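Local coordinates for protein haloalkane dehalogenase (Mycobacterium rhodesiae, PDB 4MJ3) that probably hydrolyses the carbon-halogen bond of haloalkanes, releasing the corresponding alcohol and halide, as an alpha/beta-hydrolase-fold haloalkane dehalogenase, at residues 160-163 with 164-167; 60-63 with 64-67. All coordinates share one frame; numbering follows the deposited sequence.

Contact 1 of 2, residues 160-163 with 164-167; sequences AFLA and WQKF
Phe161, Trp164 and Gln165 meet on one side of a regular alpha-helix, 159-170, which, lying between strands 140-145 and 242-244, probably belongs to the helical cap of this alpha/beta hydrolase, as in related haloalkane dehalogenases. Four successive N-H(i+4) to O(i) bonds establish the helix: Trp164 N to Ala160 O, Gln165 N to Phe161 O (2.8 Å, the shortest), Lys166 N to Leu162 O and Phe167 N to Ala163 O, all close to straight.

Phe161 CE1 reaches the pyrrole edge of Trp164 at CD1, 3.9 Å away and in the indole plane. The Phe161 ring and the Trp164 five-membered ring meet obliquely, planes at 68° and centroids 5.8 Å apart. Loop residue Pro213 and Ile179 of helix 176-182 also touch the indole.

Gln165 supplies the polar part. Its chain leaves with CG anti to the backbone N (chi1 -170°) and runs extended, which carries the amide past the Phe161 ring; NE2 lies at the ring edge, 3.7 Å from CE2, and hydrogen-bonds to Pro213 O. Leu162 runs alongside, its CD2 3.9 Å from Gln165 OE1. A water bridges the amide back to the helix, donating to Gln165 OE1 at 2.8 Å and to Leu162 O at 2.9 Å.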
ATOM      1  N   ALA A 160     -11.914  -4.020  15.355  1.00 13.69           N
ATOM      2  CA  ALA A 160     -12.119  -4.288  13.928  1.00 13.92           C
ATOM      3  C   ALA A 160     -10.867  -4.922  13.320  1.00 14.15           C
ATOM      4  O   ALA A 160     -10.947  -5.929  12.608  1.00 11.99           O
ATOM      5  CB  ALA A 160     -12.481  -3.017  13.212  1.00 15.61           C
ATOM      6  N   PHE A 161      -9.699  -4.363  13.634  1.00 12.29           N
ATOM      7  CA  PHE A 161      -8.469  -5.005  13.191  1.00 12.22           C
ATOM      8  C   PHE A 161      -8.331  -6.419  13.742  1.00 12.81           C
ATOM      9  O   PHE A 161      -7.987  -7.350  13.003  1.00 14.95           O
ATOM     10  CB  PHE A 161      -7.208  -4.217  13.551  1.00 12.35           C
ATOM     11  CG  PHE A 161      -5.972  -4.994  13.230  1.00 12.96           C
ATOM     12  CD1 PHE A 161      -5.533  -5.102  11.919  1.00 15.89           C
ATOM     13  CD2 PHE A 161      -5.319  -5.720  14.210  1.00 13.29           C
ATOM     14  CE1 PHE A 161      -4.440  -5.895  11.598  1.00 15.77           C
ATOM     15  CE2 PHE A 161      -4.214  -6.511  13.887  1.00 14.82           C
ATOM     16  CZ  PHE A 161      -3.783  -6.587  12.590  1.00 14.09           C
ATOM     17  N   LEU A 162      -8.593  -6.620  15.041  1.00 11.95           N
ATOM     18  CA  LEU A 162      -8.446  -7.959  15.618  1.00 11.97           C
ATOM     19  C   LEU A 162      -9.349  -9.014  14.970  1.00 13.00           C
ATOM     20  O   LEU A 162      -8.966 -10.185  14.814  1.00 13.48           O
ATOM     21  CB  LEU A 162      -8.666  -7.925  17.141  1.00 14.96           C
ATOM     22  CG  LEU A 162      -7.579  -7.146  17.900  1.00 17.95           C
ATOM     23  CD1 LEU A 162      -7.954  -7.013  19.364  1.00 20.40           C
ATOM     24  CD2 LEU A 162      -6.222  -7.829  17.760  1.00 18.24           C
ATOM     25  N   ALA A 163     -10.547  -8.610  14.570  1.00 14.24           N
ATOM     26  CA  ALA A 163     -11.471  -9.539  13.901  1.00 13.02           C
ATOM     27  C   ALA A 163     -10.919  -9.943  12.534  1.00 11.84           C
ATOM     28  O   ALA A 163     -10.976 -11.118  12.139  1.00 13.43           O
ATOM     29  CB  ALA A 163     -12.832  -8.892  13.745  1.00 15.64           C
ATOM     30  N   TRP A 164     -10.380  -8.968  11.817  1.00 10.33           N
ATOM     31  CA  TRP A 164      -9.711  -9.241  10.532  1.00 10.66           C
ATOM     32  C   TRP A 164      -8.507 -10.159  10.760  1.00 11.28           C
ATOM     33  O   TRP A 164      -8.337 -11.177  10.072  1.00 11.17           O
ATOM     34  CB  TRP A 164      -9.307  -7.947   9.798  1.00 10.70           C
ATOM     35  CG  TRP A 164      -8.110  -8.148   8.915  1.00  9.49           C
ATOM     36  CD1 TRP A 164      -6.855  -7.654   9.131  1.00 10.68           C
ATOM     37  CD2 TRP A 164      -8.009  -9.005   7.781  1.00 10.38           C
ATOM     38  NE1 TRP A 164      -6.006  -8.075   8.149  1.00 10.81           N
ATOM     39  CE2 TRP A 164      -6.682  -8.932   7.322  1.00 10.01           C
ATOM     40  CE3 TRP A 164      -8.928  -9.805   7.066  1.00  9.95           C
ATOM     41  CZ2 TRP A 164      -6.238  -9.652   6.217  1.00  9.49           C
ATOM     42  CZ3 TRP A 164      -8.479 -10.512   5.976  1.00 10.96           C
ATOM     43  CH2 TRP A 164      -7.157 -10.425   5.554  1.00 10.81           C
ATOM     44  N   GLN A 165      -7.681  -9.830  11.749  1.00 11.66           N
ATOM     45  CA  GLN A 165      -6.491 -10.627  12.007  1.00 11.72           C
ATOM     46  C   GLN A 165      -6.849 -12.096  12.251  1.00 11.92           C
ATOM     47  O   GLN A 165      -6.264 -13.013  11.643  1.00 12.54           O
ATOM     48  CB  GLN A 165      -5.704 -10.057  13.201  1.00 14.31           C
ATOM     49  CG  GLN A 165      -4.338 -10.697  13.358  1.00 12.90           C
ATOM     50  CD  GLN A 165      -3.660 -10.277  14.641  1.00 16.79           C
ATOM     51  OE1 GLN A 165      -4.204 -10.477  15.732  1.00 16.29           O
ATOM     52  NE2 GLN A 165      -2.471  -9.706  14.528  1.00 15.82           N
ATOM     53  N   LYS A 166      -7.805 -12.336  13.137  1.00 11.31           N
ATOM     54  CA  LYS A 166      -8.268 -13.691  13.445  1.00 12.57           C
ATOM     55  C   LYS A 166      -8.780 -14.424  12.198  1.00 11.98           C
ATOM     56  O   LYS A 166      -8.383 -15.564  11.924  1.00 11.05           O
ATOM     57  CB  LYS A 166      -9.335 -13.636  14.546  1.00 15.38           C
ATOM     58  CG  LYS A 166      -9.807 -14.989  15.050  1.00 19.84           C
ATOM     59  CD  LYS A 166     -10.835 -14.784  16.150  1.00 24.89           C
ATOM     60  CE  LYS A 166     -11.298 -16.075  16.771  1.00 27.73           C
ATOM     61  NZ  LYS A 166     -12.355 -16.672  15.924  1.00 33.40           N
ATOM     62  N   PHE A 167      -9.633 -13.765  11.414  1.00 12.14           N
ATOM     63  CA  PHE A 167     -10.133 -14.361  10.163  1.00 11.73           C
ATOM     64  C   PHE A 167      -8.982 -14.756   9.244  1.00 11.98           C
ATOM     65  O   PHE A 167      -8.976 -15.864   8.656  1.00 12.12           O
ATOM     66  CB  PHE A 167     -11.079 -13.410   9.450  1.00 11.52           C
ATOM     67  CG  PHE A 167     -11.458 -13.873   8.076  1.00 11.99           C
ATOM     68  CD1 PHE A 167     -12.473 -14.803   7.897  1.00 13.98           C
ATOM     69  CD2 PHE A 167     -10.744 -13.447   6.976  1.00 12.39           C
ATOM     70  CE1 PHE A 167     -12.794 -15.261   6.634  1.00 13.48           C
ATOM     71  CE2 PHE A 167     -11.070 -13.897   5.704  1.00 12.19           C
ATOM     72  CZ  PHE A 167     -12.081 -14.825   5.546  1.00 12.71           C
TER
HETATM   73  O   HOH W   1      -6.764 -11.309  16.390  1.00 23.02           O

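Contact 2 of 2, residues 60-63 with 64-67; sequences YLYR and WMIP
The side chains of Arg63 and Trp64, neighbours in the chain, lie side by side and point the same way where a 3-10 turn leads into helix 66-71, after strand 48-52 of the alpha/beta hydrolase sheet. Arg63 CG sits 4.0 Å from the centroid of the Trp64 five-membered ring and only 7° off its normal, a CH-pi contact. Farther out, Trp64 NE1 lies over one face of the guanidinium, 3.5 Å from Arg63 CZ, but the planes are 46° apart, so the two groups are not stacked flat. The opposite guanidinium face meets Tyr60 CE2.

The second pairing is Met-aromatic: the selenium of Met65, a selenomethionine here, stands at the edge of the Tyr62 ring, 3.6 Å from CD1.

Backbone bonds hold the turn on which these groups stand. Tyr62 O accepts both Ile66 N (3.1 Å) and Met65 N, the latter bond being the more bent. Tyr60 O accepts Arg63 N and, from the other face, Arg63 NH1 at 3.1 Å. With Arg63 CG between the backbone N and the carbonyl carbon (chi1 74°), the extended chain turns back over Tyr60, which brings NH1 to Tyr60 O. A water accepts from Trp64 N and donates to Leu61 O.

Beyond this shell, Glu284 of helix 282-300 forms a salt bridge with Arg63 NH1, and Tyr62 OH bonds to Leu52 O. With a carboxylate partner, a carbonyl in its plane and aromatic groups on both faces, the buried guanidinium is restricted in its rotation, and its positive charge is probably balanced at least in part by Glu284.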
ATOM      1  N   TYR A  60      -3.330  -3.567  -9.129  1.00  9.80           N
ATOM      2  CA  TYR A  60      -4.665  -3.613  -9.711  1.00 10.02           C
ATOM      3  C   TYR A  60      -5.656  -2.711  -8.977  1.00 11.26           C
ATOM      4  O   TYR A  60      -6.546  -2.124  -9.602  1.00 10.74           O
ATOM      5  CB  TYR A  60      -5.194  -5.041  -9.762  1.00 10.12           C
ATOM      6  CG  TYR A  60      -6.393  -5.223 -10.633  1.00 12.63           C
ATOM      7  CD1 TYR A  60      -6.246  -5.258 -12.008  1.00 13.22           C
ATOM      8  CD2 TYR A  60      -7.679  -5.355 -10.102  1.00 12.75           C
ATOM      9  CE1 TYR A  60      -7.333  -5.445 -12.842  1.00 14.33           C
ATOM     10  CE2 TYR A  60      -8.771  -5.543 -10.929  1.00 14.17           C
ATOM     11  CZ  TYR A  60      -8.598  -5.568 -12.299  1.00 14.75           C
ATOM     12  OH  TYR A  60      -9.659  -5.746 -13.156  1.00 17.97           O
ATOM     13  N   LEU A  61      -5.491  -2.605  -7.660  1.00  9.42           N
ATOM     14  CA  LEU A  61      -6.313  -1.726  -6.814  1.00 10.24           C
ATOM     15  C   LEU A  61      -6.319  -0.258  -7.243  1.00 10.84           C
ATOM     16  O   LEU A  61      -7.287   0.454  -6.990  1.00 12.02           O
ATOM     17  CB  LEU A  61      -5.823  -1.845  -5.360  1.00  9.33           C
ATOM     18  CG  LEU A  61      -6.523  -1.028  -4.274  1.00  9.82           C
ATOM     19  CD1 LEU A  61      -8.007  -1.365  -4.222  1.00 11.43           C
ATOM     20  CD2 LEU A  61      -5.843  -1.316  -2.941  1.00  9.85           C
ATOM     21  N   TYR A  62      -5.235   0.188  -7.896  1.00 10.65           N
ATOM     22  CA  TYR A  62      -5.068   1.577  -8.303  1.00  9.75           C
ATOM     23  C   TYR A  62      -5.540   1.840  -9.741  1.00 10.37           C
ATOM     24  O   TYR A  62      -5.373   2.958 -10.252  1.00 12.81           O
ATOM     25  CB  TYR A  62      -3.620   2.016  -8.105  1.00  9.86           C
ATOM     26  CG  TYR A  62      -3.342   2.284  -6.663  1.00  9.81           C
ATOM     27  CD1 TYR A  62      -3.891   3.378  -6.034  1.00 11.91           C
ATOM     28  CD2 TYR A  62      -2.574   1.399  -5.903  1.00  9.45           C
ATOM     29  CE1 TYR A  62      -3.670   3.622  -4.694  1.00 12.04           C
ATOM     30  CE2 TYR A  62      -2.328   1.647  -4.568  1.00 10.31           C
ATOM     31  CZ  TYR A  62      -2.905   2.748  -3.957  1.00 10.70           C
ATOM     32  OH  TYR A  62      -2.691   3.032  -2.609  1.00 13.28           O
ATOM     33  N   ARG A  63      -6.175   0.852 -10.372  1.00 11.23           N
ATOM     34  CA  ARG A  63      -6.517   0.986 -11.792  1.00 12.32           C
ATOM     35  C   ARG A  63      -7.471   2.130 -12.128  1.00 13.03           C
ATOM     36  O   ARG A  63      -7.407   2.668 -13.234  1.00 17.78           O
ATOM     37  CB  ARG A  63      -7.068  -0.326 -12.362  1.00 13.20           C
ATOM     38  CG  ARG A  63      -8.489  -0.671 -11.928  1.00 13.09           C
ATOM     39  CD  ARG A  63      -8.762  -2.156 -12.123  1.00 13.59           C
ATOM     40  NE  ARG A  63     -10.097  -2.531 -11.670  1.00 12.76           N
ATOM     41  CZ  ARG A  63     -10.457  -2.693 -10.406  1.00 14.43           C
ATOM     42  NH1 ARG A  63      -9.583  -2.491  -9.413  1.00 12.81           N
ATOM     43  NH2 ARG A  63     -11.704  -3.036 -10.119  1.00 15.36           N
ATOM     44  N   TRP A  64      -8.366   2.489 -11.218  1.00 14.23           N
ATOM     45  CA  TRP A  64      -9.262   3.619 -11.471  1.00 15.05           C
ATOM     46  C   TRP A  64      -8.593   4.985 -11.251  1.00 15.87           C
ATOM     47  O   TRP A  64      -9.039   5.993 -11.801  1.00 15.62           O
ATOM     48  CB  TRP A  64     -10.531   3.532 -10.613  1.00 17.24           C
ATOM     49  CG  TRP A  64     -11.243   2.235 -10.660  1.00 17.55           C
ATOM     50  CD1 TRP A  64     -11.478   1.400  -9.613  1.00 17.89           C
ATOM     51  CD2 TRP A  64     -11.832   1.615 -11.806  1.00 17.77           C
ATOM     52  NE1 TRP A  64     -12.174   0.288 -10.031  1.00 22.46           N
ATOM     53  CE2 TRP A  64     -12.415   0.406 -11.372  1.00 17.57           C
ATOM     54  CE3 TRP A  64     -11.933   1.969 -13.154  1.00 19.45           C
ATOM     55  CZ2 TRP A  64     -13.079  -0.470 -12.245  1.00 23.28           C
ATOM     56  CZ3 TRP A  64     -12.600   1.088 -14.031  1.00 22.52           C
ATOM     57  CH2 TRP A  64     -13.157  -0.108 -13.563  1.00 20.37           C
HETATM   58  N   MSE A  65      -7.531   5.018 -10.453  1.00 12.84           N
HETATM   59  CA  MSE A  65      -6.827   6.256 -10.103  1.00 12.89           C
HETATM   60  C   MSE A  65      -5.794   6.635 -11.132  1.00 14.94           C
HETATM   61  O   MSE A  65      -5.609   7.817 -11.423  1.00 15.02           O
HETATM   62  CB  MSE A  65      -6.150   6.077  -8.741  1.00 14.16           C
HETATM   63  CG  MSE A  65      -7.247   5.988  -7.710  1.00 14.03           C
HETATM   64 SE   MSE A  65      -6.475   5.940  -5.892  1.00 18.33          SE
HETATM   65  CE  MSE A  65      -5.513   7.623  -5.800  1.00 16.45           C
ATOM     66  N   ILE A  66      -5.121   5.641 -11.712  1.00 13.30           N
ATOM     67  CA  ILE A  66      -4.035   5.914 -12.638  1.00 14.08           C
ATOM     68  C   ILE A  66      -4.432   6.831 -13.824  1.00 15.47           C
ATOM     69  O   ILE A  66      -3.728   7.805 -14.077  1.00 16.00           O
ATOM     70  CB  ILE A  66      -3.342   4.607 -13.099  1.00 14.15           C
ATOM     71  CG1 ILE A  66      -2.580   3.988 -11.928  1.00 13.89           C
ATOM     72  CG2 ILE A  66      -2.400   4.883 -14.261  1.00 14.42           C
ATOM     73  CD1 ILE A  66      -2.226   2.533 -12.113  1.00 15.23           C
ATOM     74  N   PRO A  67      -5.547   6.548 -14.537  1.00 15.59           N
ATOM     75  CA  PRO A  67      -5.893   7.411 -15.662  1.00 17.26           C
ATOM     76  C   PRO A  67      -6.161   8.868 -15.287  1.00 17.58           C
ATOM     77  O   PRO A  67      -5.838   9.757 -16.053  1.00 19.00           O
ATOM     78  CB  PRO A  67      -7.152   6.755 -16.238  1.00 18.26           C
ATOM     79  CG  PRO A  67      -7.058   5.327 -15.827  1.00 17.58           C
ATOM     80  CD  PRO A  67      -6.454   5.385 -14.458  1.00 15.99           C
TER
HETATM   81  O   HOH W   2      -8.504   2.530  -8.326  1.00 16.12           O

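Overall arrangement
Contact 2 comes first along the chain. The two centres are 27 Å apart and the nearest atoms about 12 Å, so neither contact touches the other. Contact 2, largely buried with its centre about 13 Å from that of the chain, sits in the core but also packs against helix 190-197, in the same insertion between strands 140-145 and 242-244 as contact 1. Contact 1, its centre about 18 Å from the chain centre, is a surface contact probably in the cap; the active site of haloalkane dehalogenases lies between core and cap. The chain after strand 48-52 links the two: its Glu55 touches Trp164, and farther on, through the start of helix 66-71, it forms contact 2.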